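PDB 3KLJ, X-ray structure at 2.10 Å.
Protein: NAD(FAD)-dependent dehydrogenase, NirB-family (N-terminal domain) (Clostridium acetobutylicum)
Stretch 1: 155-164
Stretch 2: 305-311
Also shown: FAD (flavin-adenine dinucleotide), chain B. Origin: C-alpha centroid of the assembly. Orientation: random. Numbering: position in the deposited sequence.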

ATOM      1  N   GLY A 155      -5.972 -10.816  -0.207  1.00 15.85           N
ATOM      2  CA  GLY A 155      -4.724 -10.185  -0.645  1.00 15.45           C
ATOM      3  C   GLY A 155      -3.505 -10.409   0.231  1.00 15.71           C
ATOM      4  O   GLY A 155      -3.564 -11.098   1.247  1.00 15.16           O
ATOM      5  N   ILE A 156      -2.396  -9.811  -0.190  1.00 16.40           N
ATOM      6  CA  ILE A 156      -1.092  -9.883   0.482  1.00 17.83           C
ATOM      7  C   ILE A 156      -1.134  -9.504   1.971  1.00 17.53           C
ATOM      8  O   ILE A 156      -0.607 -10.230   2.824  1.00 17.49           O
ATOM      9  CB  ILE A 156      -0.071  -8.959  -0.245  1.00 18.04           C
ATOM     10  CG1 ILE A 156       0.761  -9.756  -1.230  1.00 21.25           C
ATOM     11  CG2 ILE A 156       0.860  -8.214   0.731  1.00 19.74           C
ATOM     12  CD1 ILE A 156       0.226  -9.721  -2.641  1.00 25.07           C
ATOM     13  N   LEU A 157      -1.752  -8.369   2.264  1.00 16.97           N
ATOM     14  CA  LEU A 157      -1.825  -7.871   3.631  1.00 17.39           C
ATOM     15  C   LEU A 157      -2.590  -8.832   4.544  1.00 16.80           C
ATOM     16  O   LEU A 157      -2.183  -9.070   5.684  1.00 17.14           O
ATOM     17  CB  LEU A 157      -2.433  -6.462   3.640  1.00 17.57           C
ATOM     18  CG  LEU A 157      -2.829  -5.760   4.950  1.00 18.81           C
ATOM     19  CD1 LEU A 157      -1.841  -6.012   6.087  1.00 21.07           C
ATOM     20  CD2 LEU A 157      -2.969  -4.278   4.681  1.00 20.15           C
ATOM     21  N   GLY A 158      -3.683  -9.396   4.038  1.00 16.57           N
ATOM     22  CA  GLY A 158      -4.464 -10.370   4.802  1.00 16.10           C
ATOM     23  C   GLY A 158      -3.648 -11.599   5.172  1.00 15.92           C
ATOM     24  O   GLY A 158      -3.720 -12.098   6.299  1.00 15.71           O
ATOM     25  N   ILE A 159      -2.862 -12.079   4.214  1.00 15.94           N
ATOM     26  CA  ILE A 159      -1.972 -13.217   4.433  1.00 15.74           C
ATOM     27  C   ILE A 159      -0.835 -12.882   5.405  1.00 15.82           C
ATOM     28  O   ILE A 159      -0.605 -13.623   6.355  1.00 15.51           O
ATOM     29  CB  ILE A 159      -1.430 -13.808   3.108  1.00 15.73           C
ATOM     30  CG1 ILE A 159      -2.585 -14.102   2.143  1.00 15.76           C
ATOM     31  CG2 ILE A 159      -0.721 -15.121   3.380  1.00 15.32           C
ATOM     32  CD1 ILE A 159      -2.164 -14.286   0.696  1.00 14.46           C
ATOM     33  N   GLU A 160      -0.146 -11.763   5.182  1.00 16.36           N
ATOM     34  CA  GLU A 160       0.902 -11.319   6.105  1.00 17.35           C
ATOM     35  C   GLU A 160       0.402 -11.133   7.543  1.00 17.55           C
ATOM     36  O   GLU A 160       1.105 -11.495   8.484  1.00 17.19           O
ATOM     37  CB  GLU A 160       1.563 -10.033   5.615  1.00 17.42           C
ATOM     38  CG  GLU A 160       2.437 -10.222   4.380  1.00 20.65           C
ATOM     39  CD  GLU A 160       3.093  -8.941   3.926  1.00 24.39           C
ATOM     40  OE1 GLU A 160       2.739  -7.861   4.441  1.00 29.27           O
ATOM     41  OE2 GLU A 160       3.966  -9.008   3.040  1.00 29.08           O
ATOM     42  N   LEU A 161      -0.799 -10.563   7.695  1.00 18.04           N
ATOM     43  CA  LEU A 161      -1.401 -10.327   9.017  1.00 18.34           C
ATOM     44  C   LEU A 161      -1.654 -11.641   9.740  1.00 18.44           C
ATOM     45  O   LEU A 161      -1.373 -11.760  10.937  1.00 18.63           O
ATOM     46  CB  LEU A 161      -2.705  -9.531   8.905  1.00 18.24           C
ATOM     47  CG  LEU A 161      -3.518  -9.204  10.174  1.00 18.49           C
ATOM     48  CD1 LEU A 161      -2.648  -8.694  11.299  1.00 17.97           C
ATOM     49  CD2 LEU A 161      -4.569  -8.168   9.845  1.00 19.41           C
ATOM     50  N   ALA A 162      -2.179 -12.620   9.003  1.00 18.76           N
ATOM     51  CA  ALA A 162      -2.428 -13.958   9.533  1.00 18.74           C
ATOM     52  C   ALA A 162      -1.164 -14.556  10.141  1.00 18.83           C
ATOM     53  O   ALA A 162      -1.195 -15.043  11.270  1.00 18.65           O
ATOM     54  CB  ALA A 162      -2.991 -14.871   8.455  1.00 19.06           C
ATOM     55  N   GLN A 163      -0.058 -14.502   9.398  1.00 18.90           N
ATOM     56  CA  GLN A 163       1.227 -14.992   9.898  1.00 19.12           C
ATOM     57  C   GLN A 163       1.683 -14.211  11.126  1.00 18.88           C
ATOM     58  O   GLN A 163       2.142 -14.807  12.100  1.00 18.89           O
ATOM     59  CB  GLN A 163       2.317 -14.947   8.819  1.00 19.00           C
ATOM     60  CG  GLN A 163       3.665 -15.554   9.257  1.00 20.39           C
ATOM     61  CD  GLN A 163       3.585 -17.045   9.619  1.00 21.52           C
ATOM     62  OE1 GLN A 163       3.256 -17.417  10.751  1.00 23.28           O
ATOM     63  NE2 GLN A 163       3.906 -17.897   8.659  1.00 22.89           N
ATOM     64  N   ALA A 164       1.568 -12.884  11.070  1.00 18.61           N
ATOM     65  CA  ALA A 164       1.917 -12.036  12.216  1.00 18.54           C
ATOM     66  C   ALA A 164       1.137 -12.426  13.471  1.00 18.18           C
ATOM     67  O   ALA A 164       1.694 -12.465  14.566  1.00 18.15           O
ATOM     68  CB  ALA A 164       1.705 -10.572  11.890  1.00 18.27           C
ATOM     69  N   PRO A 305       8.868  -6.823  -5.113  1.00 37.68           N
ATOM     70  CA  PRO A 305       8.866  -8.239  -4.773  1.00 37.10           C
ATOM     71  C   PRO A 305       7.962  -8.463  -3.573  1.00 36.64           C
ATOM     72  O   PRO A 305       8.255  -8.008  -2.467  1.00 36.50           O
ATOM     73  CB  PRO A 305      10.332  -8.540  -4.430  1.00 37.05           C
ATOM     74  CG  PRO A 305      11.111  -7.325  -4.861  1.00 37.47           C
ATOM     75  CD  PRO A 305      10.152  -6.182  -4.783  1.00 37.70           C
ATOM     76  N   ILE A 306       6.838  -9.117  -3.812  1.00 35.98           N
ATOM     77  CA  ILE A 306       5.982  -9.571  -2.733  1.00 35.64           C
ATOM     78  C   ILE A 306       6.362 -11.033  -2.478  1.00 35.44           C
ATOM     79  O   ILE A 306       7.253 -11.543  -3.138  1.00 36.02           O
ATOM     80  CB  ILE A 306       4.474  -9.346  -3.065  1.00 35.46           C
ATOM     81  CG1 ILE A 306       4.099  -9.989  -4.406  1.00 35.26           C
ATOM     82  CG2 ILE A 306       4.153  -7.855  -3.050  1.00 34.87           C
ATOM     83  CD1 ILE A 306       2.794  -9.509  -5.030  1.00 34.28           C
ATOM     84  N   LEU A 307       5.839 -11.675  -1.447  1.00 35.54           N
ATOM     85  CA  LEU A 307       5.359 -11.024  -0.250  1.00 35.11           C
ATOM     86  C   LEU A 307       6.223 -11.600   0.853  1.00 34.99           C
ATOM     87  O   LEU A 307       6.925 -12.590   0.644  1.00 34.62           O
ATOM     88  CB  LEU A 307       3.869 -11.303  -0.020  1.00 35.45           C
ATOM     89  CG  LEU A 307       3.293 -12.665   0.394  1.00 35.59           C
ATOM     90  CD1 LEU A 307       1.816 -12.520   0.746  1.00 34.77           C
ATOM     91  CD2 LEU A 307       3.473 -13.734  -0.669  1.00 35.90           C
ATOM     92  N   LYS A 308       6.197 -10.973   2.021  1.00 34.95           N
ATOM     93  CA  LYS A 308       7.078 -11.391   3.100  1.00 34.90           C
ATOM     94  C   LYS A 308       6.442 -12.526   3.909  1.00 34.85           C
ATOM     95  O   LYS A 308       6.737 -12.683   5.099  1.00 34.88           O
ATOM     96  CB  LYS A 308       7.423 -10.196   3.999  1.00 34.99           C
ATOM     97  CG  LYS A 308       7.933  -8.957   3.263  1.00 34.93           C
ATOM     98  CD  LYS A 308       7.558  -7.697   4.031  1.00 35.66           C
ATOM     99  CE  LYS A 308       7.933  -6.431   3.277  1.00 35.51           C
ATOM    100  NZ  LYS A 308       7.596  -5.218   4.086  1.00 34.84           N
ATOM    101  N   VAL A 309       5.584 -13.326   3.266  1.00 34.75           N
ATOM    102  CA  VAL A 309       4.764 -14.295   4.012  1.00 34.31           C
ATOM    103  C   VAL A 309       5.308 -15.714   4.015  1.00 33.88           C
ATOM    104  O   VAL A 309       5.685 -16.252   2.973  1.00 33.59           O
ATOM    105  CB  VAL A 309       3.268 -14.289   3.597  1.00 34.39           C
ATOM    106  CG1 VAL A 309       2.963 -15.368   2.560  1.00 34.16           C
ATOM    107  CG2 VAL A 309       2.376 -14.450   4.833  1.00 34.37           C
ATOM    108  N   SER A 310       5.343 -16.289   5.218  1.00 33.38           N
ATOM    109  CA  SER A 310       5.683 -17.692   5.459  1.00 32.82           C
ATOM    110  C   SER A 310       6.903 -18.184   4.682  1.00 32.21           C
ATOM    111  O   SER A 310       7.053 -19.383   4.434  1.00 32.47           O
ATOM    112  CB  SER A 310       4.461 -18.575   5.186  1.00 32.93           C
ATOM    113  OG  SER A 310       3.359 -18.166   5.977  1.00 33.32           O
ATOM    114  N   GLY A 311       7.772 -17.242   4.312  1.00 31.35           N
ATOM    115  CA  GLY A 311       8.967 -17.529   3.534  1.00 30.10           C
ATOM    116  C   GLY A 311       8.665 -18.006   2.127  1.00 29.19           C
ATOM    117  O   GLY A 311       9.444 -18.770   1.566  1.00 29.18           O
TER
HETATM  118  PA  FAD B 401       0.184   7.261   4.854  1.00 18.30           P
HETATM  119  O1A FAD B 401      -1.220   6.721   4.929  1.00 18.60           O
HETATM  120  O2A FAD B 401       1.217   6.273   5.340  1.00 19.35           O
HETATM  121  O5B FAD B 401       0.281   8.615   5.693  1.00 21.06           O
HETATM  122  C5B FAD B 401      -0.680   9.642   5.531  1.00 20.91           C
HETATM  123  C4B FAD B 401      -0.914  10.332   6.875  1.00 21.12           C
HETATM  124  O4B FAD B 401      -1.787  11.446   6.696  1.00 19.85           O
HETATM  125  C3B FAD B 401      -1.600   9.394   7.866  1.00 21.12           C
HETATM  126  O3B FAD B 401      -0.875   9.396   9.085  1.00 23.72           O
HETATM  127  C2B FAD B 401      -2.993   9.964   8.052  1.00 21.25           C
HETATM  128  O2B FAD B 401      -3.460   9.833   9.376  1.00 23.46           O
HETATM  129  C1B FAD B 401      -2.795  11.430   7.692  1.00 20.89           C
HETATM  130  N9A FAD B 401      -4.022  12.095   7.219  1.00 21.12           N
HETATM  131  C8A FAD B 401      -5.034  11.552   6.473  1.00 21.82           C
HETATM  132  N7A FAD B 401      -5.968  12.507   6.254  1.00 21.27           N
HETATM  133  C5A FAD B 401      -5.568  13.653   6.841  1.00 21.30           C
HETATM  134  C6A FAD B 401      -6.149  14.919   6.927  1.00 21.45           C
HETATM  135  N6A FAD B 401      -7.432  15.090   6.602  1.00 20.16           N
HETATM  136  N1A FAD B 401      -5.484  15.913   7.623  1.00 20.91           N
HETATM  137  C2A FAD B 401      -4.264  15.661   8.223  1.00 20.44           C
HETATM  138  N3A FAD B 401      -3.702  14.401   8.142  1.00 21.51           N
HETATM  139  C4A FAD B 401      -4.343  13.410   7.455  1.00 21.55           C
HETATM  140  N1  FAD B 401       3.840  -0.779   0.962  1.00 20.18           N
HETATM  141  C2  FAD B 401       4.856  -1.438   0.303  1.00 21.45           C
HETATM  142  O2  FAD B 401       5.403  -0.901  -0.645  1.00 21.38           O
HETATM  143  N3  FAD B 401       5.282  -2.683   0.719  1.00 20.29           N
HETATM  144  C4  FAD B 401       4.677  -3.288   1.795  1.00 21.27           C
HETATM  145  O4  FAD B 401       5.071  -4.408   2.133  1.00 20.99           O
HETATM  146  C4X FAD B 401       3.632  -2.638   2.468  1.00 20.65           C
HETATM  147  N5  FAD B 401       3.012  -3.223   3.562  1.00 19.24           N
HETATM  148  C5X FAD B 401       1.987  -2.573   4.223  1.00 18.91           C
HETATM  149  C6  FAD B 401       1.362  -3.173   5.324  1.00 18.36           C
HETATM  150  C7  FAD B 401       0.330  -2.494   5.991  1.00 17.62           C
HETATM  151  C7M FAD B 401      -0.345  -3.132   7.170  1.00 17.50           C
HETATM  152  C8  FAD B 401      -0.079  -1.234   5.553  1.00 17.67           C
HETATM  153  C8M FAD B 401      -1.190  -0.485   6.246  1.00 16.29           C
HETATM  154  C9  FAD B 401       0.543  -0.648   4.456  1.00 17.60           C
HETATM  155  C9A FAD B 401       1.579  -1.311   3.791  1.00 19.92           C
HETATM  156  N10 FAD B 401       2.203  -0.714   2.697  1.00 19.59           N
HETATM  157  C10 FAD B 401       3.224  -1.374   2.041  1.00 20.39           C
HETATM  158  C1' FAD B 401       1.753   0.626   2.216  1.00 19.11           C
HETATM  159  C2' FAD B 401       2.630   1.754   2.717  1.00 19.92           C
HETATM  160  O2' FAD B 401       2.501   1.828   4.122  1.00 21.00           O
HETATM  161  C3' FAD B 401       2.131   3.029   2.067  1.00 19.07           C
HETATM  162  O3' FAD B 401       2.371   2.976   0.673  1.00 21.52           O
HETATM  163  C4' FAD B 401       2.794   4.281   2.618  1.00 19.39           C
HETATM  164  O4' FAD B 401       2.615   4.361   4.026  1.00 18.88           O
HETATM  165  C5' FAD B 401       2.132   5.495   1.979  1.00 18.13           C
HETATM  166  O5' FAD B 401       2.620   6.634   2.640  1.00 18.38           O
HETATM  167  P   FAD B 401       1.797   7.992   2.580  1.00 17.46           P
HETATM  168  O1P FAD B 401       2.577   9.065   3.323  1.00 18.90           O
HETATM  169  O2P FAD B 401       1.442   8.354   1.159  1.00 18.74           O
HETATM  170  O3P FAD B 401       0.394   7.677   3.314  1.00 17.98           O

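When a helix packs beside an extended segment, side-chain rotamers decide how the space between two backbones is filled, and this dehydrogenase offers a compact example. Helix 156-164 and the weakly bonded strand at about 306-309 run nearly parallel, their axes 15° apart and 7.9 Å at closest approach. Ile156, Ile159 and Gln163 direct their CA-to-CB bonds toward the strand, whereas Leu157 and Leu161, both t at chi1, point away. Ile156 lies off the usual wells (chi1 -96°, chi2 95°); in this conformation its CG1 sits 3.6 Å from Leu307 CD1 and its CD1 3.5 Å from Ile306 CD1. The cis peptide bond before Leu307 accompanies an arrangement in which successive residues, Ile306 and Leu307, both point toward the helix. Farther along, Val309, also off-well at chi1 96°, brings CG2 to 3.5 Å from Ile159 CG2 and 3.7 Å from Glu160 CA.

Glu160 shows how a sideways CA-to-CB bond can still serve the contact. Its m, t conformation extends the chain so that OE2 accepts a hydrogen bond from Lys308 N at 3.1 Å, with an N-H...O angle of 159°, pairing a carboxylate with a backbone amide. The extended Lys308 side chain, t from chi2 to chi4, reaches the flavin, where NZ makes a weak hydrogen bond to FAD O4 at 3.3 Å.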